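Local coordinates for protein transcriptional regulator, putative (PDB 3BJN) that probably acts as an IclR-family DNA-binding transcriptional regulator, of which this chain is the C-terminal, GAF-like domain without the DNA-binding part, at residues 24-29 with 155-160; 20-25 with 136-141; 122-127 with 149-154. All blocks are in the same frame, centred on the assembly; numbering follows the deposited sequence.

Contact 1 of 3, residues 24-29 with 155-160; sequences KQTGEM and ILHVLQ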
ATOM      1  N   LYS A  24       1.797   2.388  16.553  1.00 13.16           N
ATOM      2  CA  LYS A  24       1.679   3.099  17.847  1.00 12.65           C
ATOM      3  C   LYS A  24       1.147   4.550  17.704  1.00 12.92           C
ATOM      4  O   LYS A  24       0.659   5.101  18.700  1.00 14.00           O
ATOM      5  CB  LYS A  24       3.030   3.073  18.547  1.00 12.83           C
ATOM      6  CG  LYS A  24       3.389   1.676  19.022  1.00 14.95           C
ATOM      7  CD  LYS A  24       4.717   1.771  19.722  1.00 19.67           C
ATOM      8  CE  LYS A  24       5.399   0.442  19.773  1.00 24.52           C
ATOM      9  NZ  LYS A  24       6.638   0.629  20.596  1.00 28.14           N
ATOM     10  N   GLN A  25       1.252   5.127  16.493  1.00 11.86           N
ATOM     11  CA  GLN A  25       0.761   6.485  16.196  1.00 11.93           C
ATOM     12  C   GLN A  25      -0.706   6.483  15.787  1.00 13.08           C
ATOM     13  O   GLN A  25      -1.439   7.447  16.038  1.00 13.31           O
ATOM     14  CB  GLN A  25       1.572   7.076  15.049  1.00 13.78           C
ATOM     15  CG  GLN A  25       2.993   7.518  15.447  1.00 11.69           C
ATOM     16  CD  GLN A  25       3.781   7.944  14.252  1.00 14.77           C
ATOM     17  OE1 GLN A  25       3.657   7.365  13.171  1.00 14.69           O
ATOM     18  NE2 GLN A  25       4.597   8.972  14.424  1.00 16.39           N
ATOM     19  N   THR A  26      -1.127   5.406  15.114  1.00 12.55           N
ATOM     20  CA  THR A  26      -2.486   5.352  14.568  1.00 12.92           C
ATOM     21  C   THR A  26      -3.433   4.413  15.283  1.00 13.19           C
ATOM     22  O   THR A  26      -4.670   4.493  15.091  1.00 12.95           O
ATOM     23  CB  THR A  26      -2.458   4.886  13.076  1.00 12.73           C
ATOM     24  OG1 THR A  26      -1.862   3.581  13.009  1.00 12.72           O
ATOM     25  CG2 THR A  26      -1.667   5.850  12.198  1.00 14.18           C
ATOM     26  N   GLY A  27      -2.880   3.443  16.012  1.00 11.96           N
ATOM     27  CA  GLY A  27      -3.713   2.383  16.609  1.00 12.94           C
ATOM     28  C   GLY A  27      -4.284   1.460  15.547  1.00 13.61           C
ATOM     29  O   GLY A  27      -5.387   0.921  15.720  1.00 14.27           O
ATOM     30  N   GLU A  28      -3.558   1.300  14.449  1.00 13.64           N
ATOM     31  CA  GLU A  28      -4.018   0.419  13.353  1.00 13.25           C
ATOM     32  C   GLU A  28      -2.916  -0.517  12.868  1.00 14.45           C
ATOM     33  O   GLU A  28      -1.710  -0.267  13.071  1.00 13.91           O
ATOM     34  CB  GLU A  28      -4.458   1.279  12.151  1.00 13.44           C
ATOM     35  CG  GLU A  28      -5.569   2.296  12.468  1.00 13.64           C
ATOM     36  CD  GLU A  28      -6.923   1.683  12.876  1.00 15.69           C
ATOM     37  OE1 GLU A  28      -7.156   0.460  12.729  1.00 15.58           O
ATOM     38  OE2 GLU A  28      -7.784   2.456  13.377  1.00 16.83           O
HETATM   39  N   MSE A  29      -3.350  -1.587  12.205  1.00 14.82           N
HETATM   40  CA  MSE A  29      -2.478  -2.505  11.465  0.50 18.76           C
HETATM   41  C   MSE A  29      -1.743  -1.747  10.383  1.00 16.61           C
HETATM   42  O   MSE A  29      -2.337  -0.858   9.749  1.00 15.73           O
HETATM   43  CB  MSE A  29      -3.322  -3.529  10.709  0.50 18.01           C
HETATM   44  CG  MSE A  29      -4.146  -4.453  11.506  0.50 21.12           C
HETATM   45 SE   MSE A  29      -4.579  -5.891  10.248  0.50 31.51          SE
HETATM   46  CE  MSE A  29      -2.953  -6.771  10.378  0.50 16.69           C
ATOM     47  N   ILE A 155      -3.361   9.378   6.983  1.00 16.42           N
ATOM     48  CA  ILE A 155      -2.611   9.858   5.788  1.00 17.08           C
ATOM     49  C   ILE A 155      -1.244  10.459   6.187  1.00 16.59           C
ATOM     50  O   ILE A 155      -0.210  10.075   5.665  1.00 16.20           O
ATOM     51  CB  ILE A 155      -3.471  10.882   5.026  1.00 17.62           C
ATOM     52  CG1 ILE A 155      -4.675  10.177   4.386  1.00 18.52           C
ATOM     53  CG2 ILE A 155      -2.610  11.684   3.985  1.00 18.01           C
ATOM     54  CD1 ILE A 155      -5.740  11.157   3.883  1.00 21.13           C
ATOM     55  N   LEU A 156      -1.243  11.388   7.145  1.00 16.30           N
ATOM     56  CA  LEU A 156       0.020  12.040   7.517  1.00 16.48           C
ATOM     57  C   LEU A 156       1.026  11.016   8.067  1.00 16.23           C
ATOM     58  O   LEU A 156       2.205  11.038   7.696  1.00 15.36           O
ATOM     59  CB  LEU A 156      -0.213  13.205   8.484  1.00 15.73           C
ATOM     60  CG  LEU A 156      -0.903  14.396   7.801  1.00 16.73           C
ATOM     61  CD1 LEU A 156      -1.249  15.392   8.889  1.00 18.59           C
ATOM     62  CD2 LEU A 156      -0.053  15.066   6.687  1.00 19.09           C
ATOM     63  N   HIS A 157       0.578  10.095   8.926  1.00 16.82           N
ATOM     64  CA  HIS A 157       1.506   9.134   9.498  1.00 16.59           C
ATOM     65  C   HIS A 157       2.020   8.114   8.464  1.00 16.53           C
ATOM     66  O   HIS A 157       3.183   7.690   8.513  1.00 16.46           O
ATOM     67  CB  HIS A 157       0.862   8.401  10.691  1.00 16.57           C
ATOM     68  CG  HIS A 157       0.798   9.220  11.949  1.00 15.62           C
ATOM     69  ND1 HIS A 157       1.881   9.927  12.445  1.00 16.53           N
ATOM     70  CD2 HIS A 157      -0.216   9.405  12.830  1.00 17.21           C
ATOM     71  CE1 HIS A 157       1.517  10.530  13.578  1.00 16.38           C
ATOM     72  NE2 HIS A 157       0.268  10.191  13.850  1.00 14.88           N
ATOM     73  N   VAL A 158       1.174   7.769   7.502  1.00 16.11           N
ATOM     74  CA  VAL A 158       1.581   6.848   6.424  1.00 17.37           C
ATOM     75  C   VAL A 158       2.616   7.519   5.516  1.00 17.33           C
ATOM     76  O   VAL A 158       3.650   6.936   5.191  1.00 17.78           O
ATOM     77  CB  VAL A 158       0.324   6.363   5.651  1.00 16.35           C
ATOM     78  CG1 VAL A 158       0.683   5.746   4.275  1.00 17.78           C
ATOM     79  CG2 VAL A 158      -0.442   5.357   6.504  1.00 16.89           C
ATOM     80  N   LEU A 159       2.356   8.774   5.136  1.00 16.36           N
ATOM     81  CA  LEU A 159       3.345   9.544   4.394  1.00 17.39           C
ATOM     82  C   LEU A 159       4.675   9.628   5.169  1.00 17.14           C
ATOM     83  O   LEU A 159       5.751   9.436   4.612  1.00 17.59           O
ATOM     84  CB  LEU A 159       2.789  10.937   4.103  1.00 17.17           C
ATOM     85  CG  LEU A 159       1.727  11.011   3.001  1.00 18.67           C
ATOM     86  CD1 LEU A 159       0.956  12.319   3.054  1.00 17.77           C
ATOM     87  CD2 LEU A 159       2.394  10.796   1.599  1.00 17.20           C
ATOM     88  N   GLN A 160       4.576   9.908   6.465  1.00 16.58           N
ATOM     89  CA  GLN A 160       5.731  10.045   7.343  1.00 16.45           C
ATOM     90  C   GLN A 160       6.541   8.743   7.383  1.00 17.15           C
ATOM     91  O   GLN A 160       7.770   8.766   7.287  1.00 16.64           O
ATOM     92  CB  GLN A 160       5.199  10.404   8.747  1.00 16.62           C
ATOM     93  CG  GLN A 160       6.260  10.548   9.793  1.00 16.91           C
ATOM     94  CD  GLN A 160       5.669  10.899  11.143  1.00 18.60           C
ATOM     95  OE1 GLN A 160       4.488  10.635  11.413  1.00 18.13           O
ATOM     96  NE2 GLN A 160       6.494  11.461  12.010  1.00 19.42           N
TER
HETATM   97  O   HOH W   1      -1.659  10.669  15.779  1.00 15.30           O
HETATM   98  O   HOH W   2       4.913   7.101  10.806  1.00 16.69           O

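Contact 2 of 3, residues 20-25 with 136-141; sequences SRLQKQ and GAISVM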
ATOM      1  N   SER A  20       6.363  -0.444  13.352  1.00 13.21           N
ATOM      2  CA  SER A  20       6.082  -0.419  14.796  1.00 14.33           C
ATOM      3  C   SER A  20       5.595   0.967  15.235  1.00 13.51           C
ATOM      4  O   SER A  20       4.552   1.121  15.891  1.00 14.20           O
ATOM      5  CB  SER A  20       7.342  -0.790  15.545  1.00 14.30           C
ATOM      6  OG  SER A  20       7.168  -0.649  16.949  1.00 18.10           O
ATOM      7  N   ARG A  21       6.349   2.001  14.857  1.00 13.62           N
ATOM      8  CA  ARG A  21       5.949   3.372  15.206  1.00 13.16           C
ATOM      9  C   ARG A  21       4.586   3.733  14.608  1.00 13.52           C
ATOM     10  O   ARG A  21       3.749   4.347  15.270  1.00 13.53           O
ATOM     11  CB  ARG A  21       7.009   4.374  14.724  1.00 13.92           C
ATOM     12  CG  ARG A  21       6.614   5.801  15.083  1.00 15.98           C
ATOM     13  CD  ARG A  21       7.759   6.769  14.806  1.00 19.11           C
ATOM     14  NE  ARG A  21       7.952   6.881  13.363  1.00 25.37           N
ATOM     15  CZ  ARG A  21       8.487   7.933  12.739  1.00 26.62           C
ATOM     16  NH1 ARG A  21       8.881   8.998  13.435  1.00 28.31           N
ATOM     17  NH2 ARG A  21       8.632   7.912  11.416  1.00 28.22           N
ATOM     18  N   LEU A  22       4.388   3.365  13.341  1.00 13.11           N
ATOM     19  CA  LEU A  22       3.168   3.726  12.627  1.00 12.57           C
ATOM     20  C   LEU A  22       1.951   3.154  13.349  1.00 12.65           C
ATOM     21  O   LEU A  22       0.947   3.858  13.537  1.00 12.97           O
ATOM     22  CB  LEU A  22       3.251   3.177  11.214  1.00 13.03           C
ATOM     23  CG  LEU A  22       2.020   3.426  10.365  1.00 11.08           C
ATOM     24  CD1 LEU A  22       1.560   4.909  10.316  1.00 14.28           C
ATOM     25  CD2 LEU A  22       2.418   2.940   8.960  1.00 14.86           C
ATOM     26  N   GLN A  23       2.032   1.886  13.777  1.00 12.65           N
ATOM     27  CA  GLN A  23       0.901   1.329  14.546  1.00 13.53           C
ATOM     28  C   GLN A  23       0.700   2.019  15.888  1.00 13.42           C
ATOM     29  O   GLN A  23      -0.432   2.227  16.319  1.00 14.00           O
ATOM     30  CB  GLN A  23       1.070  -0.169  14.767  1.00 14.17           C
ATOM     31  CG  GLN A  23       0.013  -0.774  15.702  1.00 13.32           C
ATOM     32  CD  GLN A  23       0.138  -2.299  15.734  1.00 14.27           C
ATOM     33  OE1 GLN A  23       1.202  -2.835  16.058  1.00 15.74           O
ATOM     34  NE2 GLN A  23      -0.937  -2.988  15.441  1.00 15.43           N
ATOM     35  N   LYS A  24       1.797   2.388  16.553  1.00 13.16           N
ATOM     36  CA  LYS A  24       1.679   3.099  17.847  1.00 12.65           C
ATOM     37  C   LYS A  24       1.147   4.550  17.704  1.00 12.92           C
ATOM     38  O   LYS A  24       0.659   5.101  18.700  1.00 14.00           O
ATOM     39  CB  LYS A  24       3.030   3.073  18.547  1.00 12.83           C
ATOM     40  CG  LYS A  24       3.389   1.676  19.022  1.00 14.95           C
ATOM     41  CD  LYS A  24       4.717   1.771  19.722  1.00 19.67           C
ATOM     42  CE  LYS A  24       5.399   0.442  19.773  1.00 24.52           C
ATOM     43  NZ  LYS A  24       6.638   0.629  20.596  1.00 28.14           N
ATOM     44  N   GLN A  25       1.252   5.127  16.493  1.00 11.86           N
ATOM     45  CA  GLN A  25       0.761   6.485  16.196  1.00 11.93           C
ATOM     46  C   GLN A  25      -0.706   6.483  15.787  1.00 13.08           C
ATOM     47  O   GLN A  25      -1.439   7.447  16.038  1.00 13.31           O
ATOM     48  CB  GLN A  25       1.572   7.076  15.049  1.00 13.78           C
ATOM     49  CG  GLN A  25       2.993   7.518  15.447  1.00 11.69           C
ATOM     50  CD  GLN A  25       3.781   7.944  14.252  1.00 14.77           C
ATOM     51  OE1 GLN A  25       3.657   7.365  13.171  1.00 14.69           O
ATOM     52  NE2 GLN A  25       4.597   8.972  14.424  1.00 16.39           N
ATOM     53  N   GLY A 136       8.513  -0.199  -2.998  1.00 17.43           N
ATOM     54  CA  GLY A 136       7.439  -0.784  -2.209  1.00 16.85           C
ATOM     55  C   GLY A 136       6.416   0.246  -1.788  1.00 16.47           C
ATOM     56  O   GLY A 136       6.315   1.336  -2.376  1.00 16.79           O
ATOM     57  N   ALA A 137       5.625  -0.106  -0.784  1.00 15.93           N
ATOM     58  CA  ALA A 137       4.627   0.838  -0.266  1.00 16.47           C
ATOM     59  C   ALA A 137       4.413   0.568   1.192  1.00 16.75           C
ATOM     60  O   ALA A 137       4.478  -0.583   1.608  1.00 18.21           O
ATOM     61  CB  ALA A 137       3.324   0.729  -1.006  1.00 16.71           C
ATOM     62  N   ILE A 138       4.115   1.623   1.960  1.00 16.81           N
ATOM     63  CA  ILE A 138       3.664   1.450   3.354  1.00 17.08           C
ATOM     64  C   ILE A 138       2.180   1.668   3.356  1.00 17.48           C
ATOM     65  O   ILE A 138       1.691   2.596   2.699  1.00 16.69           O
ATOM     66  CB  ILE A 138       4.321   2.509   4.302  1.00 17.15           C
ATOM     67  CG1 ILE A 138       5.824   2.224   4.451  1.00 19.75           C
ATOM     68  CG2 ILE A 138       3.561   2.573   5.673  1.00 18.28           C
ATOM     69  CD1 ILE A 138       6.152   0.968   5.262  1.00 23.60           C
ATOM     70  N   SER A 139       1.449   0.839   4.091  1.00 17.87           N
ATOM     71  CA  SER A 139      -0.001   0.897   4.086  0.50 17.94           C
ATOM     72  C   SER A 139      -0.565   0.716   5.487  1.00 18.77           C
ATOM     73  O   SER A 139       0.023  -0.008   6.293  1.00 18.69           O
ATOM     74  CB  SER A 139      -0.543  -0.209   3.188  0.50 18.41           C
ATOM     75  OG  SER A 139      -0.015  -0.110   1.868  0.50 16.98           O
ATOM     76  N   VAL A 140      -1.678   1.387   5.753  1.00 18.34           N
ATOM     77  CA  VAL A 140      -2.521   1.066   6.905  1.00 18.55           C
ATOM     78  C   VAL A 140      -3.807   0.483   6.345  1.00 18.54           C
ATOM     79  O   VAL A 140      -4.377   1.005   5.362  1.00 18.30           O
ATOM     80  CB  VAL A 140      -2.799   2.303   7.763  1.00 18.28           C
ATOM     81  CG1 VAL A 140      -4.073   2.129   8.656  1.00 20.45           C
ATOM     82  CG2 VAL A 140      -1.538   2.637   8.605  1.00 18.17           C
HETATM   83  N   MSE A 141      -4.234  -0.624   6.948  1.00 19.50           N
HETATM   84  CA  MSE A 141      -5.499  -1.309   6.625  1.00 21.45           C
HETATM   85  C   MSE A 141      -6.337  -1.227   7.884  1.00 20.42           C
HETATM   86  O   MSE A 141      -5.893  -1.678   8.945  1.00 19.46           O
HETATM   87  CB  MSE A 141      -5.230  -2.779   6.279  1.00 22.69           C
HETATM   88  CG  MSE A 141      -4.429  -2.974   5.010  1.00 29.38           C
HETATM   89 SE   MSE A 141      -2.508  -2.926   5.427  1.00 49.16          SE
HETATM   90  CE  MSE A 141      -2.178  -4.828   5.147  1.00 42.40           C
TER

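Contact 3 of 3, residues 122-127 with 149-154; sequences SGISAP and SNKQRI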
ATOM      1  N   SER A 122     -10.778  -0.199   4.863  1.00 17.41           N
ATOM      2  CA  SER A 122     -10.183   0.831   3.985  1.00 18.09           C
ATOM      3  C   SER A 122      -8.669   0.664   3.953  1.00 18.90           C
ATOM      4  O   SER A 122      -8.089   0.012   4.852  1.00 19.99           O
ATOM      5  CB  SER A 122     -10.566   2.223   4.503  1.00 19.78           C
ATOM      6  OG  SER A 122     -11.971   2.423   4.406  1.00 20.45           O
ATOM      7  N   GLY A 123      -8.030   1.205   2.923  1.00 18.00           N
ATOM      8  CA  GLY A 123      -6.578   1.254   2.839  1.00 18.14           C
ATOM      9  C   GLY A 123      -6.074   2.661   2.602  1.00 17.98           C
ATOM     10  O   GLY A 123      -6.701   3.435   1.872  1.00 17.67           O
ATOM     11  N   ILE A 124      -4.938   2.990   3.222  1.00 17.29           N
ATOM     12  CA  ILE A 124      -4.250   4.272   2.963  1.00 17.50           C
ATOM     13  C   ILE A 124      -2.780   3.934   2.754  1.00 16.51           C
ATOM     14  O   ILE A 124      -2.179   3.253   3.587  1.00 17.19           O
ATOM     15  CB  ILE A 124      -4.441   5.303   4.124  1.00 17.37           C
ATOM     16  CG1 ILE A 124      -5.919   5.710   4.172  1.00 20.13           C
ATOM     17  CG2 ILE A 124      -3.554   6.524   3.873  1.00 17.85           C
ATOM     18  CD1 ILE A 124      -6.388   6.529   5.415  1.00 20.28           C
ATOM     19  N   SER A 125      -2.200   4.350   1.628  1.00 16.81           N
ATOM     20  CA  SER A 125      -0.861   3.867   1.280  0.50 17.30           C
ATOM     21  C   SER A 125      -0.016   4.933   0.615  1.00 17.23           C
ATOM     22  O   SER A 125      -0.539   5.817  -0.072  1.00 17.79           O
ATOM     23  CB  SER A 125      -0.936   2.635   0.371  0.50 18.05           C
ATOM     24  OG  SER A 125      -1.875   1.699   0.860  0.50 20.36           O
ATOM     25  N   ALA A 126       1.293   4.850   0.850  1.00 16.09           N
ATOM     26  CA  ALA A 126       2.237   5.778   0.226  1.00 15.79           C
ATOM     27  C   ALA A 126       3.440   5.008  -0.312  1.00 16.20           C
ATOM     28  O   ALA A 126       3.791   3.984   0.247  1.00 16.58           O
ATOM     29  CB  ALA A 126       2.667   6.861   1.228  1.00 15.71           C
ATOM     30  N   PRO A 127       4.060   5.500  -1.394  1.00 16.17           N
ATOM     31  CA  PRO A 127       5.140   4.735  -2.038  1.00 17.00           C
ATOM     32  C   PRO A 127       6.455   4.863  -1.275  1.00 17.62           C
ATOM     33  O   PRO A 127       6.738   5.914  -0.674  1.00 18.27           O
ATOM     34  CB  PRO A 127       5.295   5.426  -3.397  1.00 17.23           C
ATOM     35  CG  PRO A 127       4.908   6.885  -3.115  1.00 16.97           C
ATOM     36  CD  PRO A 127       3.818   6.800  -2.086  1.00 16.65           C
ATOM     37  N   SER A 149     -13.019   8.629  11.176  1.00 22.42           N
ATOM     38  CA  SER A 149     -12.765   9.562  12.265  1.00 22.62           C
ATOM     39  C   SER A 149     -11.294   9.991  12.304  1.00 21.16           C
ATOM     40  O   SER A 149     -10.920  10.880  13.111  1.00 20.85           O
ATOM     41  CB  SER A 149     -13.097   8.879  13.605  1.00 23.41           C
ATOM     42  OG  SER A 149     -14.503   8.669  13.724  1.00 26.85           O
ATOM     43  N   ASN A 150     -10.463   9.353  11.483  1.00 19.20           N
ATOM     44  CA  ASN A 150      -8.993   9.518  11.623  1.00 18.29           C
ATOM     45  C   ASN A 150      -8.268   9.633  10.294  1.00 18.41           C
ATOM     46  O   ASN A 150      -7.062   9.333  10.195  1.00 17.42           O
ATOM     47  CB  ASN A 150      -8.390   8.357  12.424  1.00 18.76           C
ATOM     48  CG  ASN A 150      -8.845   8.352  13.854  1.00 18.22           C
ATOM     49  OD1 ASN A 150      -8.335   9.113  14.666  1.00 19.75           O
ATOM     50  ND2 ASN A 150      -9.844   7.515  14.168  1.00 20.05           N
ATOM     51  N   LYS A 151      -8.989  10.059   9.257  1.00 18.89           N
ATOM     52  CA  LYS A 151      -8.411   9.974   7.912  1.00 19.60           C
ATOM     53  C   LYS A 151      -7.128  10.805   7.725  1.00 19.12           C
ATOM     54  O   LYS A 151      -6.090  10.270   7.262  1.00 18.61           O
ATOM     55  CB  LYS A 151      -9.481  10.346   6.882  1.00 20.75           C
ATOM     56  CG  LYS A 151      -9.053  10.009   5.481  1.00 22.62           C
ATOM     57  CD  LYS A 151     -10.158  10.344   4.491  1.00 25.88           C
ATOM     58  CE  LYS A 151      -9.676  10.112   3.083  1.00 30.82           C
ATOM     59  NZ  LYS A 151     -10.672  10.672   2.115  1.00 34.02           N
ATOM     60  N   GLN A 152      -7.169  12.090   8.103  1.00 19.35           N
ATOM     61  CA  GLN A 152      -6.003  12.958   7.916  1.00 19.17           C
ATOM     62  C   GLN A 152      -4.835  12.470   8.782  1.00 17.59           C
ATOM     63  O   GLN A 152      -3.680  12.491   8.340  1.00 17.57           O
ATOM     64  CB  GLN A 152      -6.361  14.418   8.239  1.00 20.32           C
ATOM     65  CG  GLN A 152      -5.156  15.383   8.265  1.00 24.38           C
ATOM     66  CD  GLN A 152      -4.650  15.805   6.886  1.00 31.76           C
ATOM     67  OE1 GLN A 152      -4.785  15.080   5.894  1.00 33.86           O
ATOM     68  NE2 GLN A 152      -4.037  16.990   6.833  1.00 33.72           N
ATOM     69  N   ARG A 153      -5.144  12.021   9.997  1.00 16.66           N
ATOM     70  CA  ARG A 153      -4.117  11.470  10.883  1.00 15.80           C
ATOM     71  C   ARG A 153      -3.415  10.274  10.245  1.00 17.31           C
ATOM     72  O   ARG A 153      -2.194  10.201  10.228  1.00 16.96           O
ATOM     73  CB  ARG A 153      -4.785  11.029  12.193  1.00 16.58           C
ATOM     74  CG  ARG A 153      -3.924  10.210  13.149  1.00 17.13           C
ATOM     75  CD  ARG A 153      -4.822   9.705  14.256  1.00 17.11           C
ATOM     76  NE  ARG A 153      -4.110   9.061  15.372  1.00 17.22           N
ATOM     77  CZ  ARG A 153      -4.725   8.501  16.406  1.00 20.55           C
ATOM     78  NH1 ARG A 153      -3.997   7.983  17.396  1.00 19.46           N
ATOM     79  NH2 ARG A 153      -6.055   8.471  16.472  1.00 19.48           N
ATOM     80  N   ILE A 154      -4.184   9.335   9.723  1.00 16.52           N
ATOM     81  CA  ILE A 154      -3.582   8.159   9.078  1.00 17.05           C
ATOM     82  C   ILE A 154      -2.781   8.536   7.845  1.00 16.96           C
ATOM     83  O   ILE A 154      -1.656   8.079   7.674  1.00 17.35           O
ATOM     84  CB  ILE A 154      -4.653   7.106   8.786  1.00 16.43           C
ATOM     85  CG1 ILE A 154      -5.218   6.609  10.140  1.00 17.40           C
ATOM     86  CG2 ILE A 154      -4.050   5.952   7.943  1.00 18.61           C
ATOM     87  CD1 ILE A 154      -6.532   5.793   9.989  1.00 18.35           C
TER

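Contact 1 of 3, residues 24-29 with 155-160
Gln160 OE1 is gripped by two donors, one from its own helix and one from across the contact. His157 ND1 gives the stronger bond, 2.9 Å to Gln160 OE1, with an N-H...O angle of 162°. The donor lies nearly in line with the C=O bond, and the oxygen lies in the plane of the imidazole ring. Gln25 NE2 adds a weak bond of 3.4 Å to Gln160 OE1. These residues join two helices, 12-26 and 144-163, on one side of the GAF-like IclR C-terminal domain.

Gln25 also lies over the ring. Its CB sits 3.6 Å from the His157 ring centroid and only 8° off the normal, a CH-pi contact over the face. The chain then runs extended and brings the amide over the ND1-CE1 side, its plane tilted 31° from the ring. Gln25 OE1 and His157 ND1 are close, 3.2 Å, but not hydrogen-bonded. Thr26 CG2 approaches His157 CD2 more loosely and obliquely.

Thr26 OG1 takes the bond from Glu28 N that makes an ST turn, and also bonds Leu22 O. Two waters also bridge the helices. One links His157 NE2 to Gln25 O, which has a further partner in Arg153 NH1. The other donates to Gln25 OE1 at 2.7 Å and to His157 O at 2.9 Å.

Contact 2 of 3, residues 20-25 with 136-141
Leu22 CD2 touches two side chains of strand 133-143. Leu22 CD2 meets Ile138 CG2 at 3.5 Å, a tight carbon pair, and Val140 CG2 at 4.0 Å. Leu22 CG lies equally near that Val140 methyl. No hydrogen bond crosses between 20-25 and 136-141, so the contact is purely apolar, and all three side chains are buried.

Ile138 and Val140 are two residues apart on the strand, so both point toward the helix, while Ser139 between them points away. Leu22 reaches them with CG anti to the backbone N (chi1 178°). The Leu22 and Ile138 side chains run antiparallel alongside each other, whereas Leu22 crosses Val140 at a slant. The Ile138 branch used is CG2, not the longer CG1 arm.

The strand behind these side chains is hydrogen-bonded on both sides. Ile138 pairs with Ala126 of strand 121-130, and Ser139 pairs with Ala31 of strand 29-36.

Other groups close in on the same apolar cluster. Leu22 also touches Ala30 of strand 29-36 and His157 of helix 144-163. Helix 12-26 thus packs on the antiparallel sheet of the GAF-like IclR C-terminal domain, with helix 144-163 alongside it.

Contact 3 of 3, residues 122-127 with 149-154
Ile124 CD1 meets Ile154 CG2 at 3.5 Å, closer than usual for two carbons. This is the tight part of the contact between strand 121-130 and helix 144-163. The strand belongs to the antiparallel sheet of the GAF-like IclR C-terminal domain, and the helix packs against the sheet. The two isoleucine side chains cross at about a right angle. Ile154 CG2 also lies 3.9 Å from Ile124 CB and 4.1 Å from Ile124 CG2. Ile124 keeps an extended CG1 arm (chi2 169°), which carries CD1 out to the helix. On Ile154 the short branch does the touching, with CG2 anti to the backbone N. Both residues are buried, and no hydrogen bond crosses between 122-127 and 149-154.

The apolar layer continues beyond the pair. Ile124 also touches Ile155 and Val112, and Ile154 touches Val140 on the next strand.

The other side is loose and exposed. Lys151 stands off from Ile124 CD1, its backbone O at 4.2 Å and its CG at 4.4 Å. The Lys151 chain runs extended and also touches Val112.

The side-chain ends of Asn150 and Arg153 lead off from the strand. Asn150 ND2 bonds Arg146 O. Arg153 NH2 donates to Asn150 OD1 at 3.0 Å, with an N-H...O angle of 153°. The oxygen lies in the guanidinium plane, but the nitrogen sits 54° out of the plane of the Asn150 carbonyl.

In the fold
The three contacts lie on the same layer of the domain, helices 12-26 and 144-163 against the antiparallel sheet. Contacts 1 and 2 have centres about 5 Å apart and share Lys24 and Gln25 of helix 12-26. His157 CB and Leu22 CD1 meet at 3.6 Å, as do Val158 CG2 and Val140 CG2. Contact 3 is centred about 7 Å from contact 1 and uses an earlier part of helix 144-163. Arg153 NH1 to Gln25 O, 2.9 Å and probably a hydrogen bond, joins contacts 1 and 3. Contacts 2 and 3, with centres about 9 Å apart, stand on neighbouring strands, paired by Val140 N and Ile124 O at 2.9 Å.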